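Local atomic coordinates of ftsY (Mycoplasma mycoides, PDB entry 1ZU4), a protein that serves as the bacterial signal recognition particle receptor FtsY, modelled here as its NG domain, a helical bundle joined to a P-loop NTPase-type domain. Residues 235-240 with 262-267; 229-234 with 252-257. All blocks are in the same frame, centred on the assembly; numbering follows the deposited sequence.

Contact 1. Residues 235-240 with 262-267; sequences IDATTG and TKMDST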
loop_
_atom_site.group_PDB
_atom_site.type_symbol
_atom_site.label_atom_id
_atom_site.label_comp_id
_atom_site.label_asym_id
_atom_site.label_seq_id
_atom_site.Cartn_x
_atom_site.Cartn_y
_atom_site.Cartn_z
ATOM N N ILE A 235 -3.592 3.137 -2.218
ATOM C CA ILE A 235 -3.700 3.053 -3.649
ATOM C C ILE A 235 -4.424 1.778 -3.929
ATOM O O ILE A 235 -3.982 0.721 -3.484
ATOM C CB ILE A 235 -2.301 2.993 -4.321
ATOM C CG1 ILE A 235 -1.510 4.276 -4.006
ATOM C CG2 ILE A 235 -2.481 2.810 -5.806
ATOM C CD1 ILE A 235 -0.068 4.260 -4.516
ATOM N N ASP A 236 -5.500 1.885 -4.688
ATOM C CA ASP A 236 -6.205 0.747 -5.331
ATOM C C ASP A 236 -5.488 0.128 -6.548
ATOM O O ASP A 236 -5.500 0.694 -7.682
ATOM C CB ASP A 236 -7.606 1.242 -5.771
ATOM C CG ASP A 236 -8.531 0.136 -6.229
ATOM O OD1 ASP A 236 -8.107 -0.983 -6.621
ATOM O OD2 ASP A 236 -9.749 0.399 -6.211
ATOM N N ALA A 237 -4.915 -1.066 -6.351
ATOM C CA ALA A 237 -4.159 -1.718 -7.433
ATOM C C ALA A 237 -4.966 -1.959 -8.733
ATOM O O ALA A 237 -4.388 -1.985 -9.854
ATOM C CB ALA A 237 -3.518 -3.006 -6.957
ATOM N N THR A 238 -6.277 -2.152 -8.606
ATOM C CA THR A 238 -7.090 -2.370 -9.810
ATOM C C THR A 238 -7.109 -1.163 -10.752
ATOM O O THR A 238 -7.581 -1.291 -11.880
ATOM C CB THR A 238 -8.542 -2.836 -9.511
ATOM O OG1 THR A 238 -9.292 -1.743 -8.979
ATOM C CG2 THR A 238 -8.538 -3.972 -8.494
ATOM N N THR A 239 -6.597 -0.018 -10.301
ATOM C CA THR A 239 -6.565 1.184 -11.134
ATOM C C THR A 239 -5.300 1.290 -11.930
ATOM O O THR A 239 -5.242 2.057 -12.875
ATOM C CB THR A 239 -6.804 2.484 -10.361
ATOM O OG1 THR A 239 -5.856 2.630 -9.285
ATOM C CG2 THR A 239 -8.231 2.498 -9.815
ATOM N N GLY A 240 -4.309 0.472 -11.600
ATOM C CA GLY A 240 -3.098 0.399 -12.392
ATOM C C GLY A 240 -2.334 1.695 -12.384
ATOM O O GLY A 240 -2.336 2.419 -11.405
ATOM N N THR A 262 -4.117 -1.842 -2.046
ATOM C CA THR A 262 -5.295 -2.665 -1.843
ATOM C C THR A 262 -5.696 -3.332 -3.115
ATOM O O THR A 262 -5.241 -2.936 -4.217
ATOM C CB THR A 262 -6.496 -1.818 -1.383
ATOM O OG1 THR A 262 -6.784 -0.828 -2.381
ATOM C CG2 THR A 262 -6.191 -1.137 -0.054
ATOM N N LYS A 263 -6.541 -4.361 -2.965
ATOM C CA LYS A 263 -7.178 -5.037 -4.100
ATOM C C LYS A 263 -6.232 -5.708 -5.031
ATOM O O LYS A 263 -6.563 -5.920 -6.194
ATOM C CB LYS A 263 -8.124 -4.089 -4.865
ATOM C CG LYS A 263 -9.381 -3.810 -4.045
ATOM C CD LYS A 263 -10.325 -2.818 -4.691
ATOM C CE LYS A 263 -11.178 -2.164 -3.620
ATOM N NZ LYS A 263 -11.893 -3.214 -2.759
ATOM N N MET A 264 -5.065 -6.098 -4.524
ATOM C CA MET A 264 -4.118 -6.809 -5.365
ATOM C C MET A 264 -4.758 -8.027 -6.011
ATOM O O MET A 264 -4.533 -8.292 -7.180
ATOM C CB MET A 264 -2.875 -7.216 -4.576
ATOM C CG MET A 264 -1.650 -7.474 -5.483
ATOM S SD MET A 264 -1.234 -6.184 -6.710
ATOM C CE MET A 264 -0.557 -7.192 -8.039
ATOM N N ASP A 265 -5.546 -8.769 -5.229
ATOM C CA ASP A 265 -6.263 -9.974 -5.689
ATOM C C ASP A 265 -7.093 -9.805 -6.970
ATOM O O ASP A 265 -7.324 -10.792 -7.701
ATOM C CB ASP A 265 -7.150 -10.547 -4.565
ATOM C CG ASP A 265 -8.277 -9.601 -4.147
ATOM O OD1 ASP A 265 -8.015 -8.401 -3.961
ATOM O OD2 ASP A 265 -9.432 -10.048 -3.958
ATOM N N SER A 266 -7.534 -8.575 -7.229
ATOM C CA SER A 266 -8.450 -8.246 -8.321
ATOM C C SER A 266 -7.674 -7.686 -9.522
ATOM O O SER A 266 -8.252 -7.390 -10.578
ATOM C CB SER A 266 -9.483 -7.198 -7.851
ATOM O OG SER A 266 -10.038 -7.510 -6.576
ATOM N N THR A 267 -6.358 -7.572 -9.344
ATOM C CA THR A 267 -5.442 -6.948 -10.286
ATOM C C THR A 267 -4.726 -8.014 -11.141
ATOM O O THR A 267 -4.118 -8.948 -10.596
ATOM C CB THR A 267 -4.394 -6.122 -9.500
ATOM O OG1 THR A 267 -5.079 -5.158 -8.688
ATOM C CG2 THR A 267 -3.427 -5.443 -10.393
#

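Contact 2. Residues 229-234 with 252-257; sequences HEVLLV and KVADVS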
loop_
_atom_site.group_PDB
_atom_site.type_symbol
_atom_site.label_atom_id
_atom_site.label_comp_id
_atom_site.label_asym_id
_atom_site.label_seq_id
_atom_site.Cartn_x
_atom_site.Cartn_y
_atom_site.Cartn_z
ATOM N N HIS A 229 3.308 9.192 13.342
ATOM C CA HIS A 229 4.376 8.212 13.113
ATOM C C HIS A 229 4.353 7.586 11.714
ATOM O O HIS A 229 5.413 7.242 11.161
ATOM C CB HIS A 229 4.280 7.135 14.196
ATOM C CG HIS A 229 4.302 7.691 15.597
ATOM N ND1 HIS A 229 5.359 8.416 16.096
ATOM C CD2 HIS A 229 3.381 7.659 16.586
ATOM C CE1 HIS A 229 5.096 8.790 17.338
ATOM N NE2 HIS A 229 3.924 8.311 17.670
ATOM N N GLU A 230 3.152 7.494 11.142
ATOM C CA GLU A 230 2.966 7.183 9.730
ATOM C C GLU A 230 1.810 8.007 9.178
ATOM O O GLU A 230 0.848 8.309 9.892
ATOM C CB GLU A 230 2.641 5.668 9.547
ATOM C CG GLU A 230 3.788 4.697 10.057
ATOM C CD GLU A 230 4.981 4.648 9.138
ATOM O OE1 GLU A 230 4.909 5.101 7.962
ATOM O OE2 GLU A 230 6.020 4.111 9.601
ATOM N N VAL A 231 1.903 8.311 7.886
ATOM C CA VAL A 231 0.856 8.950 7.103
ATOM C C VAL A 231 0.725 8.039 5.883
ATOM O O VAL A 231 1.598 8.011 5.002
ATOM C CB VAL A 231 1.262 10.442 6.703
ATOM C CG1 VAL A 231 0.165 11.117 5.872
ATOM C CG2 VAL A 231 1.541 11.288 7.941
ATOM N N LEU A 232 -0.356 7.262 5.851
ATOM C CA LEU A 232 -0.420 6.167 4.927
ATOM C C LEU A 232 -1.428 6.445 3.810
ATOM O O LEU A 232 -2.614 6.664 4.045
ATOM C CB LEU A 232 -0.687 4.835 5.658
ATOM C CG LEU A 232 0.378 4.393 6.694
ATOM C CD1 LEU A 232 -0.148 3.262 7.562
ATOM C CD2 LEU A 232 1.711 3.970 6.052
ATOM N N LEU A 233 -0.910 6.468 2.587
ATOM C CA LEU A 233 -1.721 6.649 1.382
ATOM C C LEU A 233 -2.267 5.337 0.779
ATOM O O LEU A 233 -1.534 4.379 0.586
ATOM C CB LEU A 233 -0.855 7.406 0.352
ATOM C CG LEU A 233 -1.474 7.793 -1.004
ATOM C CD1 LEU A 233 -2.628 8.687 -0.738
ATOM C CD2 LEU A 233 -0.419 8.475 -1.942
ATOM N N VAL A 234 -3.550 5.287 0.436
ATOM C CA VAL A 234 -4.155 4.067 -0.083
ATOM C C VAL A 234 -4.145 4.153 -1.600
ATOM O O VAL A 234 -4.591 5.125 -2.205
ATOM C CB VAL A 234 -5.598 3.814 0.455
ATOM C CG1 VAL A 234 -6.227 2.591 -0.210
ATOM C CG2 VAL A 234 -5.588 3.577 1.960
ATOM N N LYS A 252 1.499 15.542 -2.820
ATOM C CA LYS A 252 1.893 16.975 -2.667
ATOM C C LYS A 252 1.065 17.704 -1.588
ATOM O O LYS A 252 1.347 18.844 -1.187
ATOM C CB LYS A 252 1.754 17.752 -3.991
ATOM C CG LYS A 252 2.339 17.108 -5.236
ATOM C CD LYS A 252 3.754 16.621 -5.006
ATOM C CE LYS A 252 4.380 16.099 -6.285
ATOM N NZ LYS A 252 5.700 16.747 -6.584
ATOM N N VAL A 253 0.032 17.028 -1.127
ATOM C CA VAL A 253 -0.955 17.604 -0.242
ATOM C C VAL A 253 -0.603 17.150 1.181
ATOM O O VAL A 253 -0.933 17.809 2.158
ATOM C CB VAL A 253 -2.381 17.104 -0.673
ATOM C CG1 VAL A 253 -3.405 17.395 0.360
ATOM C CG2 VAL A 253 -2.788 17.693 -2.035
ATOM N N ALA A 254 0.074 16.000 1.273
ATOM C CA ALA A 254 0.338 15.371 2.554
ATOM C C ALA A 254 1.724 14.813 2.486
ATOM O O ALA A 254 2.202 14.423 1.407
ATOM C CB ALA A 254 -0.700 14.267 2.831
ATOM N N ASP A 255 2.387 14.812 3.628
ATOM C CA ASP A 255 3.714 14.247 3.719
ATOM C C ASP A 255 3.586 12.757 4.049
ATOM O O ASP A 255 3.558 12.352 5.211
ATOM C CB ASP A 255 4.584 15.022 4.717
ATOM C CG ASP A 255 4.895 16.469 4.230
ATOM O OD1 ASP A 255 5.445 16.662 3.125
ATOM O OD2 ASP A 255 4.604 17.425 4.983
ATOM N N VAL A 256 3.511 11.973 2.978
ATOM C CA VAL A 256 3.126 10.566 3.001
ATOM C C VAL A 256 4.376 9.800 3.379
ATOM O O VAL A 256 5.445 10.094 2.832
ATOM C CB VAL A 256 2.622 10.117 1.583
ATOM C CG1 VAL A 256 2.424 8.562 1.494
ATOM C CG2 VAL A 256 1.311 10.892 1.152
ATOM N N SER A 257 4.273 8.866 4.325
ATOM C CA SER A 257 5.466 8.080 4.781
ATOM C C SER A 257 5.425 6.683 4.216
ATOM O O SER A 257 6.447 6.007 4.217
ATOM C CB SER A 257 5.536 7.964 6.335
ATOM O OG SER A 257 4.356 7.296 6.826
#

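Contact 1. Residues 235-240 with 262-267
Residues T262-D265 (TKMD) match the TKxD motif of SRP-type GTPase domains, a variant of the NKxD motif of GTPases; T262, K263 and M264 of it, followed by S266 and T267, pack against D236, A237 and T238 at the C-terminal end of the neighbouring strand. A parallel bridge between D236 and T262 sets the register. Its two bonds belong to T262: its N donates to I235 O over 2.9 Å, nearly straight at 167°, and its O accepts from A237 N, also at 2.9 Å. T262 OG1 adds only a weak bond to I235 O.

Beyond the bridge both segments turn into short 3-10 stretches, and side chains take over. D236 CG is anti to the backbone N (chi1 -170°), and OD1 accepts from T238 N, two residues on, which makes an Asx turn; T238 OG1 adds a second bond to OD1 at 2.7 Å. Both donors lie on the same face of the carboxylate. The aliphatic part of K263 crosses this carboxylate, its CD 3.5 Å from D236 OD1. The ammonium does not form a salt bridge, since K263 NZ is 5.4 Å from D236 OD2, although some longer-range attraction may act between them.

T238 CG2 meets S266 CB at 3.4 Å, tighter than usual for two carbons. A237 CB is directed toward 262-267, with T267 OG1 3.2 Å away and M264 SD in apolar contact with the same methyl. T267 OG1 itself donates to K263 O over 3.0 Å from above the carbonyl plane, while S266 N reaches that oxygen from the opposite face, so two bonds grip the K263 carbonyl.

Around this pair, I235 and A237 also touch I259 and L261 of strand 258-262. G240 is the N-cap residue of helix 241-250, and D265 O receives a hydrogen bond from K13 of helix 12-27.

Contact 2. Residues 229-234 with 252-257
Three hydrogen bonds join E230 and V231 to S257. S257 OG serves two of them: it donates to E230 OE1 at a short 2.5 Å and accepts from V231 N at 2.9 Å, the latter with an N-H...O angle of 166°. A chi1 of 60° puts this hydroxyl between the serine's own N and carbonyl carbon, where it can reach both partners. It meets OE1 on the anti side of the carboxylate, 34° out of its plane. The third bond is between backbones, from S257 N to V231 O over 2.9 Å, and V256 CA lies 3.6 Å from the same oxygen as a CA-H...O contact.

The charge of E230 has further partners: OE1 forms a salt bridge with K285 and OE2 accepts from D99 N. This carboxylate is buried, and the lysine would be expected to favour its ionised form.

Topologically, this is the return end of a beta-alpha-beta crossover, in which strand 230-236 leads through helix 241-250 back to parallel strand 258-262. D255 is the centre of an inverse gamma turn just ahead of that strand, and pairing continues past S257 through the backbone bond between L233 and G258.

The V231 isopropyl group packs around the D255 carbonyl oxygen, with CB 3.3 Å from D255 O and CG1 and CG2 slightly farther. Apolar contacts are two: V231 CG1 skirts A254 CB at 4.5 Å, and V256 CG1 meets L233 CB at 3.7 Å and lies about as near V231 O. Beyond the two segments, A254 packs on L213 of helix 206-221 and V256 on I282, while V231 and L233 touch V111 of strand 106-111, the neighbour of strand 230-236 on the side away from strand 258-262.

In the fold
Contacts 1 and 2 share strand 230-236, using its C-terminal and N-terminal parts, and their centres lie about 19 Å apart. Their segments alternate along the chain: helix 241-250 runs between 235-240 and 252-257, and strand 258-262 joins 252-257 to 262-267. The two contacts thus bracket one strand pair at either end. They also touch directly, T262 CG2 lying 3.7 Å from V234 CG1. Each approaches a sequence consistent with a Walker A P-loop: the side chain of T262 in contact 1 is near it without touching, whereas L233 of contact 2 reaches it and V234 packs on T116.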